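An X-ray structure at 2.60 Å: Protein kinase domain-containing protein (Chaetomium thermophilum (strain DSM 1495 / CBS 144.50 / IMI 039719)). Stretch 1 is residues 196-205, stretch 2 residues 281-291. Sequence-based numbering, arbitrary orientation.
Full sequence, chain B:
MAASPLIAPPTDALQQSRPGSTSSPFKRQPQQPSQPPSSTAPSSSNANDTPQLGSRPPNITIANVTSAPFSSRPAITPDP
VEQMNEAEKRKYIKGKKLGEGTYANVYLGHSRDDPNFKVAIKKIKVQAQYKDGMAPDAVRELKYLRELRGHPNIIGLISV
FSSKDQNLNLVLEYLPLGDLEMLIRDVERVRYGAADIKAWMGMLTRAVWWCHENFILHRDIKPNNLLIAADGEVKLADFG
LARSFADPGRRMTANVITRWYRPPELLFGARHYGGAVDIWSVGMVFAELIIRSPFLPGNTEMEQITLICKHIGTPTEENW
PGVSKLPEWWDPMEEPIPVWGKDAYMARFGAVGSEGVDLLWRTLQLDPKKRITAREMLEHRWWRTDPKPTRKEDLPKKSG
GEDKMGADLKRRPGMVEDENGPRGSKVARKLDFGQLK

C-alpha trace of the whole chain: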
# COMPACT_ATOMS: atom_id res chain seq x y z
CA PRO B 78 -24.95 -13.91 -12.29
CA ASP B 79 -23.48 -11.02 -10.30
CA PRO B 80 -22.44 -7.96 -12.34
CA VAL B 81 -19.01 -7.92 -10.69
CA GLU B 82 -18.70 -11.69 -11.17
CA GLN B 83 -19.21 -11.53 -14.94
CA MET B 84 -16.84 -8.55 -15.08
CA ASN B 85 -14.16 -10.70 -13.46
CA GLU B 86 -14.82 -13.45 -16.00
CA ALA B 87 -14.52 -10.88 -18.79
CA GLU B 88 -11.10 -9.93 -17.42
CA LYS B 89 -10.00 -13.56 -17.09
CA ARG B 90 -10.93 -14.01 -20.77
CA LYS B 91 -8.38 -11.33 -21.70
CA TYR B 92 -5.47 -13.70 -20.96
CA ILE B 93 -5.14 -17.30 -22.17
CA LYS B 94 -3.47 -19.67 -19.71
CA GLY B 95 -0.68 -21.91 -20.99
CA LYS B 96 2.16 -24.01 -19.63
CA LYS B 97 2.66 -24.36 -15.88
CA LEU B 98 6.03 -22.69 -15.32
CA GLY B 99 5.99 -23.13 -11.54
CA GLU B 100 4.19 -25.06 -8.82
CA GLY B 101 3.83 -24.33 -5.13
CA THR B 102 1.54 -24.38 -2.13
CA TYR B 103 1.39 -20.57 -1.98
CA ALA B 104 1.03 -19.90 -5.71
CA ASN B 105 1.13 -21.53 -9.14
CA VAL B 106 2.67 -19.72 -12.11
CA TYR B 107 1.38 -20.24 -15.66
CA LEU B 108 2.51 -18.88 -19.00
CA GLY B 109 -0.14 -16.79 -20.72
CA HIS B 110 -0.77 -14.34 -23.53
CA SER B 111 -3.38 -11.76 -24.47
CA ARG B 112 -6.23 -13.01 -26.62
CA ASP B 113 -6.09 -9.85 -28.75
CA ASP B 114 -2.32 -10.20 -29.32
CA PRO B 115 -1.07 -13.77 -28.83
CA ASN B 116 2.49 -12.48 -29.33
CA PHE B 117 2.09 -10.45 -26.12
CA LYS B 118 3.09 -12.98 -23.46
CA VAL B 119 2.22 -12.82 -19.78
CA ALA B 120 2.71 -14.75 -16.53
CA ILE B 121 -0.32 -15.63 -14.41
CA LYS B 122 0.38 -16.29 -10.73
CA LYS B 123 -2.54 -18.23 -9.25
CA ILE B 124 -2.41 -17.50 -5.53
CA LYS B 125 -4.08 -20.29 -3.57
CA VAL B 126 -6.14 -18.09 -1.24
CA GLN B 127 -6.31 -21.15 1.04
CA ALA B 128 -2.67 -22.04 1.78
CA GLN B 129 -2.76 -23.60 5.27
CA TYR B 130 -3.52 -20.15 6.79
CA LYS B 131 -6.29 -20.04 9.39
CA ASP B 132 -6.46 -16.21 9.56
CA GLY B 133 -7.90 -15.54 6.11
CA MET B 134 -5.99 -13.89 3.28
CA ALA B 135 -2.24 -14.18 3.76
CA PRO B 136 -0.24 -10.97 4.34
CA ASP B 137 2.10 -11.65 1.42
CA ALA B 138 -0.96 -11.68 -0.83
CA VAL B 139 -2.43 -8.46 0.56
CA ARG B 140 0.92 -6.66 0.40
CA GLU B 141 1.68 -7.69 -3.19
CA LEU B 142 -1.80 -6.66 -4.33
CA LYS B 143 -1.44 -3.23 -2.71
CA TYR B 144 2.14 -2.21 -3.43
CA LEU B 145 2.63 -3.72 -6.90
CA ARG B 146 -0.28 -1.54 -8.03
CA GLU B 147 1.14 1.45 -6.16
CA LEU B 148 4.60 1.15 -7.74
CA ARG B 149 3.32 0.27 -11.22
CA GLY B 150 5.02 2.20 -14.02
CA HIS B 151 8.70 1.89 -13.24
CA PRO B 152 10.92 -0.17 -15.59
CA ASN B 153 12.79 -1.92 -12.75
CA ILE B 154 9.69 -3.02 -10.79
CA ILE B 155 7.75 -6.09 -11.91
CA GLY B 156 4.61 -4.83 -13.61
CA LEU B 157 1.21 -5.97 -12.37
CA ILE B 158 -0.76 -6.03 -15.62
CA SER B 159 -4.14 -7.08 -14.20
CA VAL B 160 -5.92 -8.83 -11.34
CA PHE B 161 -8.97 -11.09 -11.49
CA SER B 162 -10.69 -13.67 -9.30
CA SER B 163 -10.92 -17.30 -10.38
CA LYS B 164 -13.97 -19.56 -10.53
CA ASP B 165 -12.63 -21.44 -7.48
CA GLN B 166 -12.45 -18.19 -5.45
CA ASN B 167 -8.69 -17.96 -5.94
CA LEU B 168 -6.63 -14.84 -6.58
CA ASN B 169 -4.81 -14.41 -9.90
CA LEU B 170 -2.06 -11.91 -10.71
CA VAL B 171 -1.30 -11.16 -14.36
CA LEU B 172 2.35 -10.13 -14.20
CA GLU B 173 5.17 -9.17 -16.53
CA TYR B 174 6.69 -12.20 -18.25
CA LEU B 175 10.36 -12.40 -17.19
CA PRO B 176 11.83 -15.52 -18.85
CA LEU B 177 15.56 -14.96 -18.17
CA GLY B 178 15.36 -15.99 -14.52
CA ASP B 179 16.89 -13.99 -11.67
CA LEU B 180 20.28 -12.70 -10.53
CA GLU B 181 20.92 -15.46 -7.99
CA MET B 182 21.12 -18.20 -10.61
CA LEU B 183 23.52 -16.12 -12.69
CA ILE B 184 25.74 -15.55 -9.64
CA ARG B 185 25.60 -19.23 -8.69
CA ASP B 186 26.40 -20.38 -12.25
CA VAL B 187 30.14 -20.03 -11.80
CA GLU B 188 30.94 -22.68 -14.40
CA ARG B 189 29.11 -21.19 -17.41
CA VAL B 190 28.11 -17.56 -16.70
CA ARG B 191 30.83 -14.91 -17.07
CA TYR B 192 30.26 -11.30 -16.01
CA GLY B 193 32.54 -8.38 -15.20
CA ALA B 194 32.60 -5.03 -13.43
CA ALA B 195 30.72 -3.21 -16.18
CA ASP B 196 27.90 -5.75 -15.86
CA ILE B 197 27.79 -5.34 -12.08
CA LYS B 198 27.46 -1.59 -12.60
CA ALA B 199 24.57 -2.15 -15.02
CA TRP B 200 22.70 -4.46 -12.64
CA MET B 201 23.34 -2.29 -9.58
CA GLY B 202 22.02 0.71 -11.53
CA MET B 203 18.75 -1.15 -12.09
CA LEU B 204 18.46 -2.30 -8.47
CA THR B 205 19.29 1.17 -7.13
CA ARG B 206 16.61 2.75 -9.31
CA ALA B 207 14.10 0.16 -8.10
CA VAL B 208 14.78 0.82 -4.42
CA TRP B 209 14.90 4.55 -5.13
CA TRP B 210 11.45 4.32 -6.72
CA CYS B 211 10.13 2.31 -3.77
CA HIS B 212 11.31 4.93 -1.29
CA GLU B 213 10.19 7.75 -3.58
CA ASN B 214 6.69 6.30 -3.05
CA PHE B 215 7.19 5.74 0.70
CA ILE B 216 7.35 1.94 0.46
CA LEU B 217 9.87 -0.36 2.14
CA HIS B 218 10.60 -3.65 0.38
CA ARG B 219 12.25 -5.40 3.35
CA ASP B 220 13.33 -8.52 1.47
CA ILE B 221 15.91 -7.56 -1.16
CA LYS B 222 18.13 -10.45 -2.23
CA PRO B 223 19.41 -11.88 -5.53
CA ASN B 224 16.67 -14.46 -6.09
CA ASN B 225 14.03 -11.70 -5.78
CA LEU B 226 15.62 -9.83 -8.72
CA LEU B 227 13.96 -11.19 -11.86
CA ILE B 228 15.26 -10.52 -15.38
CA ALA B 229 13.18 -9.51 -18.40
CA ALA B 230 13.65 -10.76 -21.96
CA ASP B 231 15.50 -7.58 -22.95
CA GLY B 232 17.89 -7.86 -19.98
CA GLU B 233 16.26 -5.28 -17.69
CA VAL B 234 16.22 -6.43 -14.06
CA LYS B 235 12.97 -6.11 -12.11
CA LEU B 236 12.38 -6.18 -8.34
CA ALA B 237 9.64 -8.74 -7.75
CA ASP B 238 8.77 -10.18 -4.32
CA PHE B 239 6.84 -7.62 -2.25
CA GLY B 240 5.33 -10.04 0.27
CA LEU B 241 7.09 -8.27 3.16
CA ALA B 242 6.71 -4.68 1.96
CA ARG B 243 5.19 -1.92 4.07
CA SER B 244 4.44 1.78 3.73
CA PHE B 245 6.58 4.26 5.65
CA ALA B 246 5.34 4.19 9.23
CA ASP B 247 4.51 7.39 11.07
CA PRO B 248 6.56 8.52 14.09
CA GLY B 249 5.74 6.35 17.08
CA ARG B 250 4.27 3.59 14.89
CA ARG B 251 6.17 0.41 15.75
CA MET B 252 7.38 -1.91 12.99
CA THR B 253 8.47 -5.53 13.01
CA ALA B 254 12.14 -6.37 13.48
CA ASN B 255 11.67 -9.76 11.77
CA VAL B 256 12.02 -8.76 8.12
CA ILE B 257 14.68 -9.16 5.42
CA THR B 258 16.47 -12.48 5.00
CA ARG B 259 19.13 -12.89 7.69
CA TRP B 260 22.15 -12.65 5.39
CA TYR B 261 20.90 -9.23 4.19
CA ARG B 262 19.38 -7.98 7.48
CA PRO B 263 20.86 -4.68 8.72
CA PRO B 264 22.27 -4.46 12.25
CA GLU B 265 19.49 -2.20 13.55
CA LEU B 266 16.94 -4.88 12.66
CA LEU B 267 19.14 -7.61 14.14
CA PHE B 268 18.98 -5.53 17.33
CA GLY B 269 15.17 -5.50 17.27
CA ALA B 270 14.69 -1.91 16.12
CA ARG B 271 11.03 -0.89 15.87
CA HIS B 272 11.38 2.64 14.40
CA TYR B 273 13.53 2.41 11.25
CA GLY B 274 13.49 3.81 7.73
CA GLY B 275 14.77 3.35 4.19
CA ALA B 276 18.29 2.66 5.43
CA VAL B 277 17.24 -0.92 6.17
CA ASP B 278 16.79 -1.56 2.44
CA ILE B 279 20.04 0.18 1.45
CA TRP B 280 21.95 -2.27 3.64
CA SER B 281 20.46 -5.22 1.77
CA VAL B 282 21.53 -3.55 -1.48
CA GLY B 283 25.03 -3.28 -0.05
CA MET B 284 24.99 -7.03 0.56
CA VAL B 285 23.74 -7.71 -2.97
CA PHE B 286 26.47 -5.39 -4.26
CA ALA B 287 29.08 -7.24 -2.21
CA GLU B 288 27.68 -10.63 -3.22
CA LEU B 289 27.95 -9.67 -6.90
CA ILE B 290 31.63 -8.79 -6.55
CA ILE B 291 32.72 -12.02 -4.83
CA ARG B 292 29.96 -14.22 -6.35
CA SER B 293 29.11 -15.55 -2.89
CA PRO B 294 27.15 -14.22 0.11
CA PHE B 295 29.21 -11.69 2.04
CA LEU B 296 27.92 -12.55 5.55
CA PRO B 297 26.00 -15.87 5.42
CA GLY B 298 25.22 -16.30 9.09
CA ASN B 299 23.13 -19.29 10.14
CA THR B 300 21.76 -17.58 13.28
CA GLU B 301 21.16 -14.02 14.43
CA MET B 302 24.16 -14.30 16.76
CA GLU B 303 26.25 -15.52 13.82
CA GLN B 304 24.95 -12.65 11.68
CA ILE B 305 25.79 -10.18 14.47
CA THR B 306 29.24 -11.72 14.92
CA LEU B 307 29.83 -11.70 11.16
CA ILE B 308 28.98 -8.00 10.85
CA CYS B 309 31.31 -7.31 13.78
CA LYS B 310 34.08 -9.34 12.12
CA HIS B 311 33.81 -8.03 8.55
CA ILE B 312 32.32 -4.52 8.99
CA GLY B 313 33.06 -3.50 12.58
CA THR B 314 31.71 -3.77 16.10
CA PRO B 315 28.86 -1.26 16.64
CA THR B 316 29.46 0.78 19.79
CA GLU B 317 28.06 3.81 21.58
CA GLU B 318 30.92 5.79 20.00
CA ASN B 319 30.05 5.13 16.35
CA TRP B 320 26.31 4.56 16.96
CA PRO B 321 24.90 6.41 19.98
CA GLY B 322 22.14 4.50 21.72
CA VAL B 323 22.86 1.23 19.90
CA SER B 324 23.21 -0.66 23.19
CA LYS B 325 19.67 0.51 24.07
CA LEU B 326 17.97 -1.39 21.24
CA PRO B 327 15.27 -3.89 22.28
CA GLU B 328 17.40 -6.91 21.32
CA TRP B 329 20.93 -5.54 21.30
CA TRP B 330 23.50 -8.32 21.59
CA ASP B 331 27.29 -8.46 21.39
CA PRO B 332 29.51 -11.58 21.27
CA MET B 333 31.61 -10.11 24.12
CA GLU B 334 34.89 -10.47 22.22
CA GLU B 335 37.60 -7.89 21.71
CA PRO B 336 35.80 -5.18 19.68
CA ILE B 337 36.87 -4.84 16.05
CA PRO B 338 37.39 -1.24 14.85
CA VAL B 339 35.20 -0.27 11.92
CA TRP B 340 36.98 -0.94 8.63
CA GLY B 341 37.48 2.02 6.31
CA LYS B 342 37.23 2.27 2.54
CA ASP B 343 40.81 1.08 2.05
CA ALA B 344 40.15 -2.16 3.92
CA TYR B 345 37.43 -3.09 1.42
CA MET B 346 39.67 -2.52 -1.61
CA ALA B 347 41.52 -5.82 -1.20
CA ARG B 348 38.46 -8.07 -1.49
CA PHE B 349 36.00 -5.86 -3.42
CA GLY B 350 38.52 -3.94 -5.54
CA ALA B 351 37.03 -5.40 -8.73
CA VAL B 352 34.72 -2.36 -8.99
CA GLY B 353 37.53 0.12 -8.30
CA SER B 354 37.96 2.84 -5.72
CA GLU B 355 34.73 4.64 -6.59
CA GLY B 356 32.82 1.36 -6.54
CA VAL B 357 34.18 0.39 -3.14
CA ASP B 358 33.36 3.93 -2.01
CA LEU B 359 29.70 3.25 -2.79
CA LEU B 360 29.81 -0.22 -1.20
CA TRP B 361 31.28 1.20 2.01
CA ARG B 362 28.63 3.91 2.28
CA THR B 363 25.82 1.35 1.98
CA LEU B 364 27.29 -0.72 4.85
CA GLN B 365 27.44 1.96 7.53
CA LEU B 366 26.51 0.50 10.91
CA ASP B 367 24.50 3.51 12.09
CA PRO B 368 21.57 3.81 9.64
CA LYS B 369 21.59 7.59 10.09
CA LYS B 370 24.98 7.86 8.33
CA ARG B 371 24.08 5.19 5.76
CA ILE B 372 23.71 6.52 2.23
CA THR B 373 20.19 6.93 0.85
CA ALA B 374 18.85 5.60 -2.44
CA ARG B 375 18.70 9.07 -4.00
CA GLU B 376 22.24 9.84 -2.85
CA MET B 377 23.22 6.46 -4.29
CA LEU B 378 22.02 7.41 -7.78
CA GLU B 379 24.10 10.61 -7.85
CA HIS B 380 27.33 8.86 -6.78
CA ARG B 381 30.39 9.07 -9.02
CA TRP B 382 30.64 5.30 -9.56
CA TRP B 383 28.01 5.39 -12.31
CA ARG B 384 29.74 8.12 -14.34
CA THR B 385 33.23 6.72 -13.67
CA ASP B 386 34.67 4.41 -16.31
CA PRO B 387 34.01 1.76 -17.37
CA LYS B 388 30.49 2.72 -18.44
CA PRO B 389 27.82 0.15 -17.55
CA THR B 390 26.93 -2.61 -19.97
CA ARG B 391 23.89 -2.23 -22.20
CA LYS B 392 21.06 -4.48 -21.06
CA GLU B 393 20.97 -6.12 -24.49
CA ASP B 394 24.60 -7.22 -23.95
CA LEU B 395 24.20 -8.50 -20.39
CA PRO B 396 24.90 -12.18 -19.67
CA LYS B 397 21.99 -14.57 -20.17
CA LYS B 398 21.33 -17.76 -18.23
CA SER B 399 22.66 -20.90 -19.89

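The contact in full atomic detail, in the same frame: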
# COMPACT_ATOMS: atom_id res chain seq x y z
N ASP B 196 29.21 -5.13 -16.02
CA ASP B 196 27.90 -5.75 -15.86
C ASP B 196 27.36 -5.54 -14.45
O ASP B 196 26.16 -5.30 -14.27
CB ASP B 196 28.00 -7.24 -16.19
CG ASP B 196 28.47 -7.48 -17.60
OD1 ASP B 196 28.01 -6.76 -18.51
OD2 ASP B 196 29.31 -8.38 -17.81
N ILE B 197 28.22 -5.64 -13.44
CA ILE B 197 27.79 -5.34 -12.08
C ILE B 197 27.23 -3.93 -12.01
O ILE B 197 26.18 -3.69 -11.39
CB ILE B 197 28.96 -5.55 -11.10
CG1 ILE B 197 29.42 -7.01 -11.13
CG2 ILE B 197 28.56 -5.13 -9.69
CD1 ILE B 197 30.63 -7.29 -10.26
N LYS B 198 27.92 -2.97 -12.63
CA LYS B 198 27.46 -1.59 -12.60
C LYS B 198 26.10 -1.45 -13.28
O LYS B 198 25.27 -0.63 -12.86
CB LYS B 198 28.49 -0.68 -13.27
CG LYS B 198 28.13 0.80 -13.23
CD LYS B 198 29.20 1.68 -13.88
CE LYS B 198 30.47 1.72 -13.05
NZ LYS B 198 31.48 2.67 -13.62
N ALA B 199 25.86 -2.22 -14.34
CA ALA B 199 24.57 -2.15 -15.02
C ALA B 199 23.46 -2.72 -14.15
O ALA B 199 22.38 -2.12 -14.04
CB ALA B 199 24.63 -2.89 -16.35
N TRP B 200 23.70 -3.87 -13.52
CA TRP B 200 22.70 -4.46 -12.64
C TRP B 200 22.44 -3.57 -11.43
O TRP B 200 21.28 -3.26 -11.11
CB TRP B 200 23.16 -5.85 -12.19
CG TRP B 200 23.08 -6.90 -13.25
CD1 TRP B 200 22.15 -6.98 -14.25
CD2 TRP B 200 23.97 -8.01 -13.43
NE1 TRP B 200 22.41 -8.08 -15.04
CE2 TRP B 200 23.52 -8.72 -14.56
CE3 TRP B 200 25.10 -8.46 -12.75
CZ2 TRP B 200 24.15 -9.88 -15.01
CZ3 TRP B 200 25.73 -9.60 -13.21
CH2 TRP B 200 25.26 -10.30 -14.33
N MET B 201 23.50 -3.13 -10.76
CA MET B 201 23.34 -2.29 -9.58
C MET B 201 22.58 -1.01 -9.91
O MET B 201 21.80 -0.51 -9.09
CB MET B 201 24.71 -1.96 -8.99
CG MET B 201 25.37 -3.13 -8.28
SD MET B 201 24.43 -3.69 -6.84
CE MET B 201 24.44 -2.20 -5.84
N GLY B 202 22.79 -0.45 -11.11
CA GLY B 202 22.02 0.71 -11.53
C GLY B 202 20.53 0.42 -11.57
O GLY B 202 19.72 1.26 -11.17
N MET B 203 20.16 -0.76 -12.07
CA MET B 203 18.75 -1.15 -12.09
C MET B 203 18.21 -1.31 -10.68
O MET B 203 17.16 -0.75 -10.33
CB MET B 203 18.60 -2.44 -12.89
CG MET B 203 18.94 -2.27 -14.36
SD MET B 203 19.16 -3.84 -15.21
CE MET B 203 19.50 -3.28 -16.87
N LEU B 204 18.91 -2.09 -9.85
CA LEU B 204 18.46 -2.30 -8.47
C LEU B 204 18.33 -0.97 -7.72
O LEU B 204 17.34 -0.73 -7.03
CB LEU B 204 19.44 -3.23 -7.75
CG LEU B 204 19.25 -3.38 -6.24
CD1 LEU B 204 17.83 -3.79 -5.92
CD2 LEU B 204 20.24 -4.38 -5.67
N THR B 205 19.33 -0.09 -7.86
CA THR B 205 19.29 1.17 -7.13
C THR B 205 18.10 2.02 -7.56
O THR B 205 17.45 2.65 -6.73
CB THR B 205 20.60 1.93 -7.33
OG1 THR B 205 21.70 1.11 -6.92
CG2 THR B 205 20.62 3.21 -6.50
N SER B 281 20.63 -4.03 2.58
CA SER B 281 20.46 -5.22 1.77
C SER B 281 21.06 -5.03 0.38
O SER B 281 21.68 -5.95 -0.17
CB SER B 281 18.98 -5.57 1.67
OG SER B 281 18.46 -5.91 2.94
N VAL B 282 20.89 -3.84 -0.20
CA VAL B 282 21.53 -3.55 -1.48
C VAL B 282 23.04 -3.68 -1.35
O VAL B 282 23.70 -4.26 -2.22
CB VAL B 282 21.11 -2.16 -1.98
CG1 VAL B 282 21.99 -1.72 -3.13
CG2 VAL B 282 19.66 -2.17 -2.40
N GLY B 283 23.60 -3.14 -0.27
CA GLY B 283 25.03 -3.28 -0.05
C GLY B 283 25.47 -4.73 -0.03
O GLY B 283 26.55 -5.06 -0.52
N MET B 284 24.65 -5.61 0.54
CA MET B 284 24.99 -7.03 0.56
C MET B 284 24.84 -7.67 -0.81
O MET B 284 25.61 -8.57 -1.17
CB MET B 284 24.13 -7.76 1.59
CG MET B 284 24.48 -7.40 3.03
SD MET B 284 26.18 -7.85 3.44
CE MET B 284 26.54 -6.70 4.76
N VAL B 285 23.85 -7.23 -1.60
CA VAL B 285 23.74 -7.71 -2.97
C VAL B 285 24.91 -7.19 -3.80
O VAL B 285 25.48 -7.91 -4.62
CB VAL B 285 22.39 -7.29 -3.58
CG1 VAL B 285 22.36 -7.55 -5.07
CG2 VAL B 285 21.25 -8.02 -2.89
N PHE B 286 25.29 -5.93 -3.59
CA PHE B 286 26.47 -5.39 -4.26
C PHE B 286 27.70 -6.22 -3.92
O PHE B 286 28.43 -6.66 -4.81
CB PHE B 286 26.66 -3.93 -3.85
CG PHE B 286 27.65 -3.17 -4.70
CD1 PHE B 286 28.26 -3.75 -5.79
CD2 PHE B 286 27.97 -1.86 -4.38
CE1 PHE B 286 29.17 -3.04 -6.56
CE2 PHE B 286 28.87 -1.15 -5.14
CZ PHE B 286 29.48 -1.74 -6.23
N ALA B 287 27.92 -6.46 -2.63
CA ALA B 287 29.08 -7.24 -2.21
C ALA B 287 29.01 -8.66 -2.75
O ALA B 287 30.02 -9.22 -3.18
CB ALA B 287 29.19 -7.25 -0.69
N GLU B 288 27.82 -9.27 -2.72
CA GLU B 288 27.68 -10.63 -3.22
C GLU B 288 27.98 -10.71 -4.71
O GLU B 288 28.50 -11.73 -5.19
CB GLU B 288 26.27 -11.15 -2.94
CG GLU B 288 26.03 -12.55 -3.46
CD GLU B 288 24.81 -13.18 -2.83
OE1 GLU B 288 24.38 -14.26 -3.30
OE2 GLU B 288 24.28 -12.60 -1.85
N LEU B 289 27.64 -9.67 -5.47
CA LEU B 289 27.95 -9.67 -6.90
C LEU B 289 29.45 -9.68 -7.14
O LEU B 289 29.94 -10.34 -8.06
CB LEU B 289 27.30 -8.47 -7.58
CG LEU B 289 25.83 -8.63 -7.94
CD1 LEU B 289 25.18 -7.28 -8.18
CD2 LEU B 289 25.69 -9.52 -9.17
N ILE B 290 30.20 -8.95 -6.31
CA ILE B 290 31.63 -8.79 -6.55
C ILE B 290 32.38 -10.09 -6.28
O ILE B 290 33.27 -10.47 -7.04
CB ILE B 290 32.19 -7.63 -5.71
CG1 ILE B 290 31.60 -6.30 -6.19
CG2 ILE B 290 33.70 -7.61 -5.78
CD1 ILE B 290 31.86 -5.13 -5.26
N ILE B 291 32.04 -10.77 -5.18
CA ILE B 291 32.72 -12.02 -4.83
C ILE B 291 31.94 -13.26 -5.25
O ILE B 291 32.40 -14.38 -5.01
CB ILE B 291 33.01 -12.07 -3.31
CG1 ILE B 291 31.72 -12.06 -2.50
CG2 ILE B 291 33.88 -10.90 -2.91
CD1 ILE B 291 31.91 -12.50 -1.06

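Two α-helical segments, far apart in sequence, lie side by side and run in nearly opposite directions: the angle between their N-to-C directions is 162°, and their axes come no closer than 10.7 Å. That spacing is wide enough to hold large aliphatic, sulfur-containing and aromatic side chains between the backbones. The register follows from the antiparallel course. Ile197, near the start of the first stretch, lies beside Leu289, near the end of the second, with their CA atoms 6.8 Å apart; one turn further along the first helix, Met201 lies beside Phe286, CA to CA 6.9 Å.

Each helix holds itself together through its own i to i+4 backbone hydrogen bonds, and none crosses between them. The contact, burying 452 Å² in all, is therefore a matter of shape and apolar chemistry. On the first helix Ile197, Trp200, Met201 and Leu204 recur at intervals of three, one and three residues, so they line a single face; Val282, Val285, Phe286 and Leu289 repeat the same spacing on the second.

Met201 is the central bump. All three of its chi angles are in the m well, and this curled, unbranched chain brings its methyl group into the hollow between Val282 and Phe286, one turn apart on the facing helix. Met201 CE lies 3.7 Å from Val282 CG1 and 3.4 Å from Phe286 CB, a tight approach for two carbons. Its sulfur meets the next turn as well, with Met201 SD 3.9 Å from Leu289 CD1. The same sulfur lies 4.5 Å from the centroid of the Phe286 ring, 40° off the ring normal, an oblique sulfur-aromatic contact. A flexible, polarizable thioether suits a site bounded by a β-branched residue, an aromatic ring and a leucine.

Leu289 makes the reciprocal insertion from the other helix, its side chain entering the space bordered by Ile197, Trp200 and Met201. Leu289 CD2 approaches Trp200 CE3 at 3.8 Å, obliquely to the indole, whose large ring system gives the methyl an extended apolar neighbor, while CD1 meets the Met201 sulfur. The forked end of leucine thus touches two neighbors at once. Ile197 covers another flank: its CG2 lies 4.1 Å from Leu289 CB and 3.8 Å from Phe286 CE1, while its CD1 reaches the backbone, 3.8 Å from Leu289 O, and passes 4.3 Å from Ile290 CG1. The CA-to-CB bond of Phe286 points sideways, yet its ring still reaches both Ile197 and Met201, which approach it obliquely.

At the other end of the contact, Leu204 fits against two valines. Leu204 CD2 sits 4.0 Å from Val282 CG2 and 3.9 Å from Val285 CG1, so a single methyl bridges residues almost one turn apart. The compact valines suit this place, giving a low, methyl-lined surface against which the longer leucine can rest. Thr205, beside it, has its polar group satisfied within its own helix: Thr205 OG1 donates a hydrogen bond to Met201 O at 2.7 Å.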